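Local coordinates for protein putative amidohydrolase (PDB 3MKV) that probably acts as a zinc-dependent prolidase of the amidohydrolase superfamily, hydrolysing dipeptides that end in proline, at residues I62-H67 with G322-D326; M97-F102 with Q332-S336; S336-R340 with V391-G396. One frame throughout, in Å; residues are numbered along the deposited sequence.

Contact 1 (I62-H67 with G322-D326); sequences IDLHVH and GFGTD. With ZN (zinc ion), chain I.
One zinc ion joins two histidines to an aspartate some 260 residues further along the chain: His65 NE2 (2.0 Å), His67 NE2 (2.1 Å) and Asp326 OD1 (2.4 Å) all bind it, and Lys193, deposited as carboxylated, completes the site. Imidazole nitrogens and a carboxylate suit zinc, and His65 and Asp326, both with chi1 t, and His67 with chi1 m reach it. His65 ND1 is held by Glu253 and His67 ND1 by the carbonyl of Gly109, which orients both rings. The backbones of 62-67 and 322-326 run the same way, 28° apart end to end, with CA atoms of His65 and Gly324 4.7 Å apart and of Val66 and Asp326 4.9 Å apart. The chain turns a corner at Leu64 (phi/psi -90/-1), between 62-63 and 65-66, where Asp63 OD1 accepts from His65 N (2.8 Å) in an Asx turn. Two backbone bonds join the segments, Leu64 N to Phe323 O (2.7 Å) and Asp326 N to His65 O (2.8 Å). Between them Thr325 OG1 (chi1 p) donates to Asp63 OD2 (2.6 Å). Gly322 and Gly324 leave room: a CB on Gly322 would clash with Leu64 CD1. The HxH pair at the end of the first barrel strand, with the aspartate after the last, is the metal-binding signature of the amidohydrolase TIM barrel.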
loop_
_atom_site.group_PDB
_atom_site.type_symbol
_atom_site.label_atom_id
_atom_site.label_comp_id
_atom_site.label_asym_id
_atom_site.label_seq_id
_atom_site.Cartn_x
_atom_site.Cartn_y
_atom_site.Cartn_z
ATOM N N ILE A 62 8.138 36.329 29.770
ATOM C CA ILE A 62 7.655 35.548 28.631
ATOM C C ILE A 62 8.807 35.203 27.682
ATOM O O ILE A 62 9.536 36.084 27.245
ATOM C CB ILE A 62 6.564 36.340 27.863
ATOM C CG1 ILE A 62 5.472 36.815 28.836
ATOM C CG2 ILE A 62 5.985 35.512 26.710
ATOM C CD1 ILE A 62 4.294 37.515 28.175
ATOM N N ASP A 63 8.982 33.921 27.375
ATOM C CA ASP A 63 9.961 33.522 26.355
ATOM C C ASP A 63 9.269 32.985 25.098
ATOM O O ASP A 63 8.514 32.000 25.150
ATOM C CB ASP A 63 10.974 32.509 26.898
ATOM C CG ASP A 63 12.083 32.216 25.907
ATOM O OD1 ASP A 63 11.856 32.372 24.688
ATOM O OD2 ASP A 63 13.187 31.823 26.338
ATOM N N LEU A 64 9.542 33.645 23.969
ATOM C CA LEU A 64 8.791 33.429 22.734
ATOM C C LEU A 64 9.371 32.331 21.860
ATOM O O LEU A 64 8.831 32.030 20.795
ATOM C CB LEU A 64 8.704 34.726 21.926
ATOM C CG LEU A 64 7.705 35.794 22.365
ATOM C CD1 LEU A 64 7.729 36.981 21.387
ATOM C CD2 LEU A 64 6.303 35.197 22.464
ATOM N N HIS A 65 10.466 31.726 22.298
ATOM C CA HIS A 65 11.104 30.691 21.489
ATOM C C HIS A 65 11.839 29.654 22.327
ATOM O O HIS A 65 13.030 29.759 22.561
ATOM C CB HIS A 65 12.053 31.306 20.449
ATOM C CG HIS A 65 12.398 30.378 19.330
ATOM N ND1 HIS A 65 12.130 30.669 18.010
ATOM C CD2 HIS A 65 12.972 29.152 19.334
ATOM C CE1 HIS A 65 12.525 29.664 17.250
ATOM N NE2 HIS A 65 13.038 28.729 18.030
ATOM N N VAL A 66 11.120 28.639 22.771
ATOM C CA VAL A 66 11.758 27.531 23.459
ATOM C C VAL A 66 11.403 26.234 22.754
ATOM O O VAL A 66 10.462 26.174 21.964
ATOM C CB VAL A 66 11.332 27.446 24.967
ATOM C CG1 VAL A 66 11.667 28.733 25.692
ATOM C CG2 VAL A 66 9.851 27.157 25.094
ATOM N N HIS A 67 12.181 25.200 23.039
ATOM C CA HIS A 67 11.819 23.838 22.684
ATOM C C HIS A 67 11.858 22.985 23.942
ATOM O O HIS A 67 12.916 22.630 24.444
ATOM C CB HIS A 67 12.758 23.291 21.616
ATOM C CG HIS A 67 12.736 24.087 20.349
ATOM N ND1 HIS A 67 11.715 23.991 19.430
ATOM C CD2 HIS A 67 13.603 25.002 19.854
ATOM C CE1 HIS A 67 11.955 24.807 18.421
ATOM N NE2 HIS A 67 13.092 25.437 18.656
ATOM N N GLY A 322 10.881 40.731 20.261
ATOM C CA GLY A 322 10.400 39.918 21.371
ATOM C C GLY A 322 11.572 39.231 22.030
ATOM O O GLY A 322 12.697 39.341 21.574
ATOM N N PHE A 323 11.317 38.508 23.108
ATOM C CA PHE A 323 12.393 37.841 23.835
ATOM C C PHE A 323 12.379 36.340 23.538
ATOM O O PHE A 323 11.327 35.692 23.589
ATOM C CB PHE A 323 12.236 38.121 25.333
ATOM C CG PHE A 323 13.248 37.434 26.208
ATOM C CD1 PHE A 323 14.323 38.136 26.732
ATOM C CD2 PHE A 323 13.100 36.096 26.550
ATOM C CE1 PHE A 323 15.253 37.508 27.566
ATOM C CE2 PHE A 323 14.023 35.465 27.381
ATOM C CZ PHE A 323 15.101 36.175 27.887
ATOM N N GLY A 324 13.540 35.791 23.205
ATOM C CA GLY A 324 13.635 34.370 22.939
ATOM C C GLY A 324 15.007 33.823 23.245
ATOM O O GLY A 324 15.981 34.573 23.313
ATOM N N THR A 325 15.090 32.505 23.403
ATOM C CA THR A 325 16.335 31.870 23.807
ATOM C C THR A 325 16.777 30.743 22.865
ATOM O O THR A 325 17.938 30.713 22.442
ATOM C CB THR A 325 16.275 31.378 25.292
ATOM O OG1 THR A 325 15.193 30.453 25.460
ATOM C CG2 THR A 325 16.080 32.566 26.259
ATOM N N ASP A 326 15.864 29.817 22.558
ATOM C CA ASP A 326 16.130 28.716 21.614
ATOM C C ASP A 326 17.280 27.801 22.042
ATOM O O ASP A 326 18.123 27.432 21.223
ATOM C CB ASP A 326 16.407 29.262 20.205
ATOM C CG ASP A 326 16.366 28.181 19.131
ATOM O OD1 ASP A 326 15.710 27.137 19.345
ATOM O OD2 ASP A 326 16.990 28.373 18.062
HETATM ZN ZN ZN I . 14.041 26.984 17.642
#

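Contact 2 (M97-F102 with Q332-S336); sequences MLRRGF and QRLQS
Arg100 and Gln335 make the polar heart of this contact: Arg100 NE and NH2 both donate to Gln335 OE1, at 2.9 and 3.1 Å. A guanidinium can present two N-H groups to one amide oxygen, and the long, extended Gln335 (chi1 t, chi2 t) brings that oxygen to it. Arg100 NH1 has its own partner in Gln397, while Gln335 NE2 turns to Asp63. The site lies at the C-terminal end of helix 83-99, which leads through a Schellman motif into strand 102-107, a helix-to-strand link of the amidohydrolase TIM barrel. Phe102 N bonds to Met97 O (3.1 Å) and Gly101 N to Leu98 O (2.9 Å). Gly101 is the C-prime residue; at phi/psi 96/-3 a CB would press on the preceding carbonyl, so glycine fits. Opposite, Gln332 and Arg333 belong to a 3-10 segment that begins earlier, and the chain then runs toward helix 337-343. Nearest CA pairs are Met97 with Gln335 (7.8 Å) and Arg100 with Ser336 (6.9 Å), so side chains, not backbones, bridge the gap. The Arg100 side chain (chi1 m, chi2 t, chi3 m) sets its guanidinium so that the carbonyls of Gln332 and Arg333 lie over one face. Phe102 (chi1 m) lays a ring face against the Gln335 amide. Long, unbranched Met97 (chi1 m, chi2 t, chi3 t) reaches across, CE lying 3.5 Å from Gln332 OE1; Gln332 NE2 bonds to the carbonyl of His67. Arg100 CD lies 3.3 Å from Ser336 OG.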
loop_
_atom_site.group_PDB
_atom_site.type_symbol
_atom_site.label_atom_id
_atom_site.label_comp_id
_atom_site.label_asym_id
_atom_site.label_seq_id
_atom_site.Cartn_x
_atom_site.Cartn_y
_atom_site.Cartn_z
ATOM N N MET A 97 12.240 26.481 33.953
ATOM C CA MET A 97 11.895 27.710 33.228
ATOM C C MET A 97 11.093 28.582 34.160
ATOM O O MET A 97 11.357 29.780 34.292
ATOM C CB MET A 97 11.081 27.434 31.949
ATOM C CG MET A 97 11.826 26.673 30.839
ATOM S SD MET A 97 10.810 26.382 29.363
ATOM C CE MET A 97 12.032 25.878 28.196
ATOM N N LEU A 98 10.115 27.958 34.816
ATOM C CA LEU A 98 9.244 28.636 35.761
ATOM C C LEU A 98 10.038 29.225 36.930
ATOM O O LEU A 98 9.777 30.349 37.363
ATOM C CB LEU A 98 8.181 27.662 36.265
ATOM C CG LEU A 98 7.015 28.268 37.042
ATOM C CD1 LEU A 98 6.376 29.452 36.297
ATOM C CD2 LEU A 98 5.973 27.175 37.339
ATOM N N ARG A 99 11.016 28.465 37.421
ATOM C CA ARG A 99 11.881 28.906 38.518
ATOM C C ARG A 99 12.683 30.146 38.152
ATOM O O ARG A 99 12.973 30.963 39.013
ATOM C CB ARG A 99 12.828 27.779 38.953
ATOM C CG ARG A 99 13.590 28.077 40.250
ATOM C CD ARG A 99 12.620 28.431 41.374
ATOM N NE ARG A 99 13.263 29.089 42.511
ATOM C CZ ARG A 99 13.313 30.411 42.687
ATOM N NH1 ARG A 99 12.758 31.224 41.792
ATOM N NH2 ARG A 99 13.917 30.920 43.755
ATOM N N ARG A 100 13.051 30.268 36.875
ATOM C CA ARG A 100 13.754 31.448 36.356
ATOM C C ARG A 100 12.795 32.624 36.106
ATOM O O ARG A 100 13.189 33.659 35.559
ATOM C CB ARG A 100 14.497 31.101 35.057
ATOM C CG ARG A 100 15.587 30.041 35.218
ATOM C CD ARG A 100 16.499 29.932 33.983
ATOM N NE ARG A 100 15.941 29.088 32.928
ATOM C CZ ARG A 100 16.109 27.769 32.849
ATOM N NH1 ARG A 100 16.820 27.132 33.768
ATOM N NH2 ARG A 100 15.564 27.085 31.852
ATOM N N GLY A 101 11.535 32.465 36.488
ATOM C CA GLY A 101 10.573 33.559 36.357
ATOM C C GLY A 101 9.708 33.535 35.107
ATOM O O GLY A 101 8.837 34.380 34.932
ATOM N N PHE A 102 9.933 32.567 34.228
ATOM C CA PHE A 102 9.173 32.517 32.991
ATOM C C PHE A 102 7.805 31.876 33.203
ATOM O O PHE A 102 7.685 30.661 33.353
ATOM C CB PHE A 102 9.978 31.828 31.889
ATOM C CG PHE A 102 11.206 32.591 31.491
ATOM C CD1 PHE A 102 11.138 33.590 30.533
ATOM C CD2 PHE A 102 12.430 32.336 32.101
ATOM C CE1 PHE A 102 12.268 34.307 30.169
ATOM C CE2 PHE A 102 13.566 33.053 31.743
ATOM C CZ PHE A 102 13.481 34.043 30.772
ATOM N N GLN A 332 19.913 24.571 28.034
ATOM C CA GLN A 332 18.645 25.134 28.456
ATOM C C GLN A 332 18.791 25.879 29.774
ATOM O O GLN A 332 18.005 26.773 30.078
ATOM C CB GLN A 332 17.583 24.044 28.598
ATOM C CG GLN A 332 17.217 23.375 27.287
ATOM C CD GLN A 332 15.719 23.349 27.034
ATOM O OE1 GLN A 332 14.975 24.166 27.576
ATOM N NE2 GLN A 332 15.272 22.421 26.191
ATOM N N ARG A 333 19.791 25.516 30.568
ATOM C CA ARG A 333 19.945 26.145 31.879
ATOM C C ARG A 333 20.322 27.632 31.780
ATOM O O ARG A 333 20.210 28.375 32.765
ATOM C CB ARG A 333 20.996 25.412 32.701
ATOM C CG ARG A 333 22.299 26.172 32.808
ATOM C CD ARG A 333 23.336 25.677 31.833
ATOM N NE ARG A 333 24.242 24.728 32.471
ATOM C CZ ARG A 333 25.517 24.563 32.127
ATOM N NH1 ARG A 333 26.052 25.291 31.152
ATOM N NH2 ARG A 333 26.262 23.670 32.769
ATOM N N LEU A 334 20.743 28.049 30.582
ATOM C CA LEU A 334 21.311 29.378 30.342
ATOM C C LEU A 334 20.282 30.420 29.925
ATOM O O LEU A 334 20.614 31.583 29.709
ATOM C CB LEU A 334 22.421 29.303 29.278
ATOM C CG LEU A 334 23.692 28.547 29.680
ATOM C CD1 LEU A 334 24.499 28.140 28.460
ATOM C CD2 LEU A 334 24.547 29.383 30.640
ATOM N N GLN A 335 19.034 30.001 29.815
ATOM C CA GLN A 335 17.957 30.896 29.403
ATOM C C GLN A 335 18.098 32.347 29.903
ATOM O O GLN A 335 18.059 33.292 29.116
ATOM C CB GLN A 335 16.624 30.310 29.858
ATOM C CG GLN A 335 15.406 30.919 29.213
ATOM C CD GLN A 335 14.153 30.185 29.633
ATOM O OE1 GLN A 335 14.128 29.545 30.683
ATOM N NE2 GLN A 335 13.108 30.262 28.815
ATOM N N SER A 336 18.244 32.535 31.209
ATOM C CA SER A 336 18.277 33.893 31.758
ATOM C C SER A 336 19.449 34.757 31.263
ATOM O O SER A 336 19.426 35.978 31.398
ATOM C CB SER A 336 18.270 33.854 33.276
ATOM O OG SER A 336 17.114 33.196 33.728
#

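Contact 3 (S336-R340 with V391-G396); sequences SDEFR and VDCLLG
Phe339 (chi1 m) lays its ring under the Leu394 side chain in a CH-pi contact: Leu394 CD1 sits 4.0 Å from the ring centroid and 3° off its normal. This joins the start of helix 337-343, in the amidohydrolase TIM barrel, to the 391-396 loop between strands 380-383 and 403-406. Residues 392-394 of that loop have helical phi/psi without the regular bonds, though Leu394 N does bond to Val391 O (2.9 Å). CA atoms pair most closely at Ser336 and Leu395 (5.1 Å) and at Phe339 and Val391 (6.3 Å). A flat ring suits the place because its face can take Leu394 CD1; Phe339 CB packs separately on Val391 CB at 4.0 Å, and Val391 and Phe339 both rest on helix 348-362. Leu395 (chi1 m, chi2 t) brings its CD2 atom to 3.3 Å from Ser336 O and 3.7 Å from Arg340 CB. Where the contact is partly exposed, Arg340 NH1 makes a salt bridge to Asp337 OD2 (2.6 Å), pairing charges one helical turn apart. Gly396 accommodates a positive phi (82/-134) where the loop leaves the contact. Small and polar, Ser336 leaves space for a water that links the two segments: Ser336 OG lies 3.2 Å from it, with Leu394 O at 2.6 Å and, more weakly, Gly396 O at 3.0 Å as possible acceptors of its protons.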
loop_
_atom_site.group_PDB
_atom_site.type_symbol
_atom_site.label_atom_id
_atom_site.label_comp_id
_atom_site.label_asym_id
_atom_site.label_seq_id
_atom_site.Cartn_x
_atom_site.Cartn_y
_atom_site.Cartn_z
ATOM N N SER A 336 18.244 32.535 31.209
ATOM C CA SER A 336 18.277 33.893 31.758
ATOM C C SER A 336 19.449 34.757 31.263
ATOM O O SER A 336 19.426 35.978 31.398
ATOM C CB SER A 336 18.270 33.854 33.276
ATOM O OG SER A 336 17.114 33.196 33.728
ATOM N N ASP A 337 20.465 34.133 30.681
ATOM C CA ASP A 337 21.598 34.900 30.179
ATOM C C ASP A 337 21.240 35.761 28.978
ATOM O O ASP A 337 22.028 36.608 28.568
ATOM C CB ASP A 337 22.767 33.988 29.830
ATOM C CG ASP A 337 23.561 33.586 31.042
ATOM O OD1 ASP A 337 22.951 33.283 32.091
ATOM O OD2 ASP A 337 24.803 33.580 30.948
ATOM N N GLU A 338 20.060 35.544 28.406
ATOM C CA GLU A 338 19.667 36.327 27.240
ATOM C C GLU A 338 19.397 37.777 27.640
ATOM O O GLU A 338 19.402 38.670 26.796
ATOM C CB GLU A 338 18.459 35.704 26.525
ATOM C CG GLU A 338 17.931 36.491 25.313
ATOM C CD GLU A 338 18.779 36.322 24.052
ATOM O OE1 GLU A 338 18.421 36.931 23.011
ATOM O OE2 GLU A 338 19.797 35.586 24.101
ATOM N N PHE A 339 19.162 38.001 28.931
ATOM C CA PHE A 339 18.980 39.357 29.454
ATOM C C PHE A 339 20.320 40.080 29.474
ATOM O O PHE A 339 20.460 41.182 28.933
ATOM C CB PHE A 339 18.388 39.326 30.865
ATOM C CG PHE A 339 16.954 38.887 30.912
ATOM C CD1 PHE A 339 15.964 39.643 30.297
ATOM C CD2 PHE A 339 16.589 37.722 31.586
ATOM C CE1 PHE A 339 14.625 39.241 30.332
ATOM C CE2 PHE A 339 15.248 37.306 31.636
ATOM C CZ PHE A 339 14.268 38.064 31.005
ATOM N N ARG A 340 21.306 39.437 30.090
ATOM C CA ARG A 340 22.677 39.935 30.117
ATOM C C ARG A 340 23.171 40.292 28.716
ATOM O O ARG A 340 23.688 41.390 28.482
ATOM C CB ARG A 340 23.600 38.874 30.724
ATOM C CG ARG A 340 24.934 39.414 31.224
ATOM C CD ARG A 340 25.991 38.316 31.339
ATOM N NE ARG A 340 26.581 37.975 30.044
ATOM C CZ ARG A 340 26.593 36.750 29.522
ATOM N NH1 ARG A 340 26.055 35.739 30.191
ATOM N NH2 ARG A 340 27.149 36.534 28.333
ATOM N N VAL A 391 19.943 44.028 35.041
ATOM C CA VAL A 391 19.224 42.771 34.797
ATOM C C VAL A 391 19.910 41.590 35.480
ATOM O O VAL A 391 19.450 40.448 35.387
ATOM C CB VAL A 391 19.100 42.465 33.289
ATOM C CG1 VAL A 391 18.228 43.503 32.602
ATOM C CG2 VAL A 391 20.490 42.366 32.632
ATOM N N ASP A 392 21.015 41.881 36.164
ATOM C CA ASP A 392 21.792 40.868 36.865
ATOM C C ASP A 392 20.981 40.133 37.926
ATOM O O ASP A 392 21.325 39.019 38.311
ATOM C CB ASP A 392 23.033 41.499 37.501
ATOM C CG ASP A 392 23.988 42.080 36.470
ATOM O OD1 ASP A 392 23.787 41.839 35.258
ATOM O OD2 ASP A 392 24.942 42.777 36.873
ATOM N N CYS A 393 19.912 40.762 38.401
ATOM C CA CYS A 393 19.019 40.120 39.372
ATOM C C CYS A 393 18.164 38.988 38.760
ATOM O O CYS A 393 17.654 38.124 39.478
ATOM C CB CYS A 393 18.121 41.169 40.049
ATOM S SG CYS A 393 17.443 42.432 38.926
ATOM N N LEU A 394 18.009 39.004 37.437
ATOM C CA LEU A 394 17.256 37.965 36.732
ATOM C C LEU A 394 18.137 36.770 36.362
ATOM O O LEU A 394 17.633 35.679 36.126
ATOM C CB LEU A 394 16.575 38.539 35.483
ATOM C CG LEU A 394 15.676 39.757 35.738
ATOM C CD1 LEU A 394 15.123 40.386 34.444
ATOM C CD2 LEU A 394 14.548 39.409 36.697
ATOM N N LEU A 395 19.453 36.977 36.329
ATOM C CA LEU A 395 20.387 35.941 35.884
ATOM C C LEU A 395 20.386 34.705 36.765
ATOM O O LEU A 395 19.935 34.745 37.911
ATOM C CB LEU A 395 21.818 36.472 35.811
ATOM C CG LEU A 395 22.124 37.642 34.884
ATOM C CD1 LEU A 395 23.639 37.888 34.833
ATOM C CD2 LEU A 395 21.547 37.405 33.493
ATOM N N GLY A 396 20.915 33.614 36.208
ATOM C CA GLY A 396 21.064 32.353 36.913
ATOM C C GLY A 396 19.815 31.494 36.952
ATOM O O GLY A 396 19.127 31.308 35.946
HETATM O O HOH W 1 17.067 33.246 36.927
#

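Overall arrangement
Going from the metal centre outward, the three contacts trace one path. Contact 1, at the middle of the chain and wholly buried, relies on metal ligation and backbone bonding. Contact 2, its centre about 10 Å from that of contact 1 and still largely buried, works through side-chain amide and guanidinium groups; contact 3, partly buried, is mostly apolar, with a water and a salt bridge. Two glutamine amides tie contact 2 to contact 1. Residues 322-340 run through all three contacts, and Ser336 is common to contacts 2 and 3. Phe323, Phe102 and Phe339, one from each contact, also meet in an aromatic cluster.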